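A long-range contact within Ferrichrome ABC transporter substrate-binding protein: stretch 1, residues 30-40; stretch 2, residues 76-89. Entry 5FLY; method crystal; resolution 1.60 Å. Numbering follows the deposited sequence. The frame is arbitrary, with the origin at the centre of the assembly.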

# COMPACT_ATOMS: atom_id res chain seq x y z
N VAL A 30 2.72 -13.14 9.86
CA VAL A 30 2.12 -11.92 9.34
C VAL A 30 0.91 -12.27 8.45
O VAL A 30 1.07 -12.67 7.30
N MET A 31 -0.29 -12.15 9.02
CA MET A 31 -1.52 -12.45 8.29
C MET A 31 -2.02 -11.27 7.46
O MET A 31 -2.81 -11.46 6.53
N ALA A 32 -1.60 -10.06 7.80
CA ALA A 32 -1.97 -8.87 7.06
C ALA A 32 -0.86 -8.54 6.04
O ALA A 32 0.22 -8.09 6.43
N PRO A 33 -1.12 -8.74 4.74
CA PRO A 33 -0.02 -8.59 3.78
C PRO A 33 0.54 -7.17 3.69
O PRO A 33 1.67 -7.01 3.25
N THR A 34 -0.25 -6.17 4.07
CA THR A 34 0.24 -4.80 4.14
C THR A 34 1.56 -4.68 4.88
O THR A 34 2.41 -3.89 4.48
N TYR A 35 1.74 -5.46 5.94
CA TYR A 35 2.90 -5.33 6.83
C TYR A 35 4.02 -6.32 6.51
O TYR A 35 5.10 -6.26 7.09
N ALA A 36 3.79 -7.22 5.55
CA ALA A 36 4.75 -8.27 5.25
C ALA A 36 6.03 -7.73 4.64
O ALA A 36 7.13 -8.10 5.10
N GLY A 37 5.93 -6.88 3.62
CA GLY A 37 7.12 -6.37 2.95
C GLY A 37 8.00 -5.59 3.90
O GLY A 37 9.23 -5.69 3.85
N GLY A 38 7.38 -4.78 4.75
CA GLY A 38 8.14 -3.93 5.65
C GLY A 38 8.93 -4.70 6.70
O GLY A 38 10.06 -4.34 7.05
N LEU A 39 8.33 -5.75 7.24
CA LEU A 39 9.02 -6.57 8.21
C LEU A 39 10.13 -7.38 7.55
O LEU A 39 11.20 -7.55 8.12
N LYS A 40 9.88 -7.88 6.34
CA LYS A 40 10.90 -8.62 5.58
C LYS A 40 12.09 -7.70 5.25
O LYS A 40 13.26 -8.10 5.34
N LYS A 76 -3.43 -23.36 11.03
CA LYS A 76 -2.09 -23.20 10.45
C LYS A 76 -1.27 -22.23 11.29
O LYS A 76 -0.11 -22.52 11.60
N VAL A 77 -1.87 -21.10 11.68
CA VAL A 77 -1.15 -20.13 12.49
C VAL A 77 -0.66 -20.83 13.77
O VAL A 77 0.52 -20.77 14.12
N ALA A 78 -1.56 -21.55 14.43
CA ALA A 78 -1.21 -22.22 15.67
C ALA A 78 -0.07 -23.22 15.45
O ALA A 78 0.85 -23.31 16.26
N SER A 79 -0.12 -23.96 14.34
CA SER A 79 0.89 -24.98 14.08
C SER A 79 2.29 -24.40 13.93
O SER A 79 3.27 -25.11 14.07
N LEU A 80 2.38 -23.10 13.63
CA LEU A 80 3.68 -22.46 13.44
C LEU A 80 4.28 -21.96 14.76
O LEU A 80 5.38 -21.42 14.79
N LYS A 81 3.54 -22.15 15.86
CA LYS A 81 4.01 -21.75 17.18
C LYS A 81 4.60 -20.34 17.21
O LYS A 81 5.74 -20.14 17.64
N PRO A 82 3.82 -19.35 16.77
CA PRO A 82 4.27 -17.96 16.75
C PRO A 82 4.50 -17.37 18.14
O PRO A 82 3.86 -17.83 19.10
N ASP A 83 5.38 -16.39 18.27
CA ASP A 83 5.42 -15.59 19.50
C ASP A 83 4.81 -14.21 19.26
O ASP A 83 4.68 -13.42 20.19
N LEU A 84 4.38 -13.95 18.02
CA LEU A 84 3.75 -12.69 17.66
C LEU A 84 2.97 -12.90 16.37
O LEU A 84 3.49 -13.49 15.42
N ILE A 85 1.73 -12.40 16.35
CA ILE A 85 0.87 -12.45 15.17
C ILE A 85 0.48 -11.04 14.75
O ILE A 85 0.16 -10.24 15.61
N ILE A 86 0.59 -10.74 13.45
CA ILE A 86 0.23 -9.44 12.89
C ILE A 86 -0.94 -9.62 11.95
O ILE A 86 -0.89 -10.45 11.06
N THR A 87 -2.01 -8.86 12.17
CA THR A 87 -3.17 -8.93 11.28
C THR A 87 -3.84 -7.57 11.21
O THR A 87 -3.27 -6.56 11.64
N TYR A 88 -5.05 -7.53 10.64
CA TYR A 88 -5.85 -6.30 10.59
C TYR A 88 -6.96 -6.37 11.61
O TYR A 88 -7.41 -7.45 11.98
N ASN A 89 -7.44 -5.22 12.05
CA ASN A 89 -8.54 -5.22 12.99
C ASN A 89 -9.82 -5.72 12.32
O ASN A 89 -10.78 -6.04 13.01

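The two stretches meet where the strand 84-88 runs parallel to the chain at Val30, which pairs with Ile86 in a beta bridge. Just past that bridge, Met31 N donates a hydrogen bond to Ile86 O at 2.7 Å. Ala32 N makes a weak one to Ile86 O at 3.4 Å. One carbonyl thus holds two successive amides as the first stretch leaves the sheet.

Val30 and Ile86 put their side chains on the same face of the sheet. Val30 has chi1 t, and its CG1 lies 4.3 Å from Ile86 CB. Ile86 has chi1 m and chi2 m. Its two branches reach different neighbours: Ile86 CG2 is 4.0 Å from Tyr35 CD2, and Ile86 CG1 is 4.3 Å from Leu39 CD1. Leu39 has chi1 m and chi2 t and points toward the strand from the helix 36-40. Ile86 is therefore covered by Val30, Tyr35 and Leu39.

Met31 leaves the backbone sideways. All three of its chi angles are m, so the chain is folded rather than extended. Met31 SD reaches Val77 CG2 at 3.9 Å. Val77, with chi1 t, points toward the first stretch from the helix that precedes the strand. Nearer the backbone, Met31 CB lies 3.9 Å from Thr87 OG1. Thr87 has chi1 t. Water 1 donates to Thr87 OG1 at 2.8 Å and weakly to Met31 O at 3.4 Å, so it links the two stretches.

Tyr88 starts sideways, but chi1 m brings its ring nearer the first stretch, and chi2 of -74° sets the way its faces turn. The small side chain of Ala32 points toward it and sits over one ring face. Ala32 CB is 3.4 Å from the centroid of the Tyr88 ring and nearly on its normal, a CH-pi contact. Pro33 CD approaches Tyr88 CE2 at 3.8 Å, although the CA-to-CB bond of Pro33 points away.

The phenol end of Tyr88 finds a polar partner. Thr34, chi1 m, points toward the strand, and its OG1 shares a hydrogen bond with Tyr88 OH at 2.6 Å. Either hydroxyl could be the donor. The bond lies near the ring plane, as suits a phenol oxygen.

Tyr35 also points toward the strand, with chi1 m and chi2 of -76°. Its ring meets that of Tyr88 obliquely: the planes are at 55°, the centroids 6.0 Å apart. The closest atoms are Tyr35 CE2 and Tyr88 CE1, at 3.8 Å. Tyr35 thus touches both Ile86 and Tyr88.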

# COMPACT_ATOMS: atom_id res chain seq x y z
CB VAL A 30 3.15 -11.09 8.54
CG1 VAL A 30 2.56 -9.77 8.09
CG2 VAL A 30 4.42 -10.87 9.36
CB MET A 31 -2.62 -12.88 9.26
CG MET A 31 -2.38 -14.23 9.90
SD MET A 31 -1.98 -15.54 8.71
CE MET A 31 -3.39 -15.47 7.61
CB ALA A 32 -2.21 -7.71 8.00
CB PRO A 33 -0.66 -9.00 2.45
CG PRO A 33 -2.14 -8.92 2.65
CD PRO A 33 -2.35 -9.24 4.10
CB THR A 34 -0.83 -3.90 4.80
OG1 THR A 34 -1.99 -3.89 3.96
CG2 THR A 34 -0.32 -2.49 5.01
CB TYR A 35 2.45 -5.48 8.30
CG TYR A 35 1.32 -4.52 8.57
CD1 TYR A 35 1.57 -3.16 8.76
CD2 TYR A 35 0.00 -4.95 8.56
CE1 TYR A 35 0.55 -2.26 8.93
CE2 TYR A 35 -1.02 -4.07 8.75
CZ TYR A 35 -0.75 -2.71 8.92
OH TYR A 35 -1.76 -1.81 9.10
CB ALA A 36 4.12 -9.31 4.34
CB LEU A 39 8.02 -7.47 8.92
CG LEU A 39 7.15 -6.75 9.96
CD1 LEU A 39 5.92 -7.61 10.30
CD2 LEU A 39 7.97 -6.43 11.22
CB LYS A 40 10.28 -9.17 4.30
CG LYS A 40 11.26 -9.70 3.25
CD LYS A 40 12.10 -10.83 3.76
CE LYS A 40 13.17 -11.24 2.72
NZ LYS A 40 14.09 -12.30 3.25
CB LYS A 76 -2.14 -22.73 9.00
CG LYS A 76 -0.76 -22.53 8.34
CD LYS A 76 0.09 -23.79 8.26
CE LYS A 76 1.45 -23.47 7.63
NZ LYS A 76 2.29 -24.69 7.43
CB VAL A 77 -2.02 -18.88 12.83
CG1 VAL A 77 -1.27 -17.93 13.75
CG2 VAL A 77 -2.43 -18.15 11.56
CB ALA A 78 -2.44 -22.90 16.26
CB SER A 79 0.55 -25.78 12.83
OG SER A 79 0.82 -25.07 11.65
CB LEU A 80 3.56 -21.30 12.44
CG LEU A 80 3.37 -21.72 10.97
CD1 LEU A 80 3.00 -20.52 10.08
CD2 LEU A 80 4.61 -22.45 10.43
CB LYS A 81 5.04 -22.75 17.69
CG LYS A 81 4.57 -24.19 17.66
CD LYS A 81 3.32 -24.41 18.51
CE LYS A 81 2.90 -25.87 18.51
NZ LYS A 81 3.99 -26.76 18.99
CB PRO A 82 3.12 -17.22 16.05
CG PRO A 82 1.92 -18.07 16.31
CD PRO A 82 2.40 -19.47 16.37
CB ASP A 83 6.85 -15.50 20.07
CG ASP A 83 7.85 -14.81 19.16
OD1 ASP A 83 7.54 -14.43 18.01
OD2 ASP A 83 9.01 -14.65 19.64
CB LEU A 84 4.80 -11.57 17.47
CG LEU A 84 4.27 -10.21 17.01
CD1 LEU A 84 3.36 -9.59 18.05
CD2 LEU A 84 5.43 -9.26 16.70
CB ILE A 85 -0.41 -13.27 15.45
CG1 ILE A 85 -0.05 -14.71 15.84
CG2 ILE A 85 -1.35 -13.23 14.26
CD1 ILE A 85 -1.18 -15.46 16.51
CB ILE A 86 1.40 -8.80 12.08
CG1 ILE A 86 2.70 -8.81 12.88
CG2 ILE A 86 1.02 -7.38 11.62
CD1 ILE A 86 2.66 -8.03 14.15
CB THR A 87 -4.18 -10.03 11.73
OG1 THR A 87 -5.13 -10.26 10.68
CG2 THR A 87 -4.87 -9.65 13.05
CB TYR A 88 -6.51 -6.09 9.22
CG TYR A 88 -5.63 -6.03 8.00
CD1 TYR A 88 -4.85 -4.92 7.72
CD2 TYR A 88 -5.66 -7.07 7.09
CE1 TYR A 88 -4.08 -4.89 6.57
CE2 TYR A 88 -4.90 -7.05 5.96
CZ TYR A 88 -4.12 -5.96 5.70
OH TYR A 88 -3.37 -5.98 4.54
CB ASN A 89 -8.71 -3.82 13.62
CG ASN A 89 -9.27 -2.79 12.66
OD1 ASN A 89 -9.17 -2.94 11.44
ND2 ASN A 89 -9.83 -1.71 13.21
O HOH W 1 -5.75 -10.34 7.90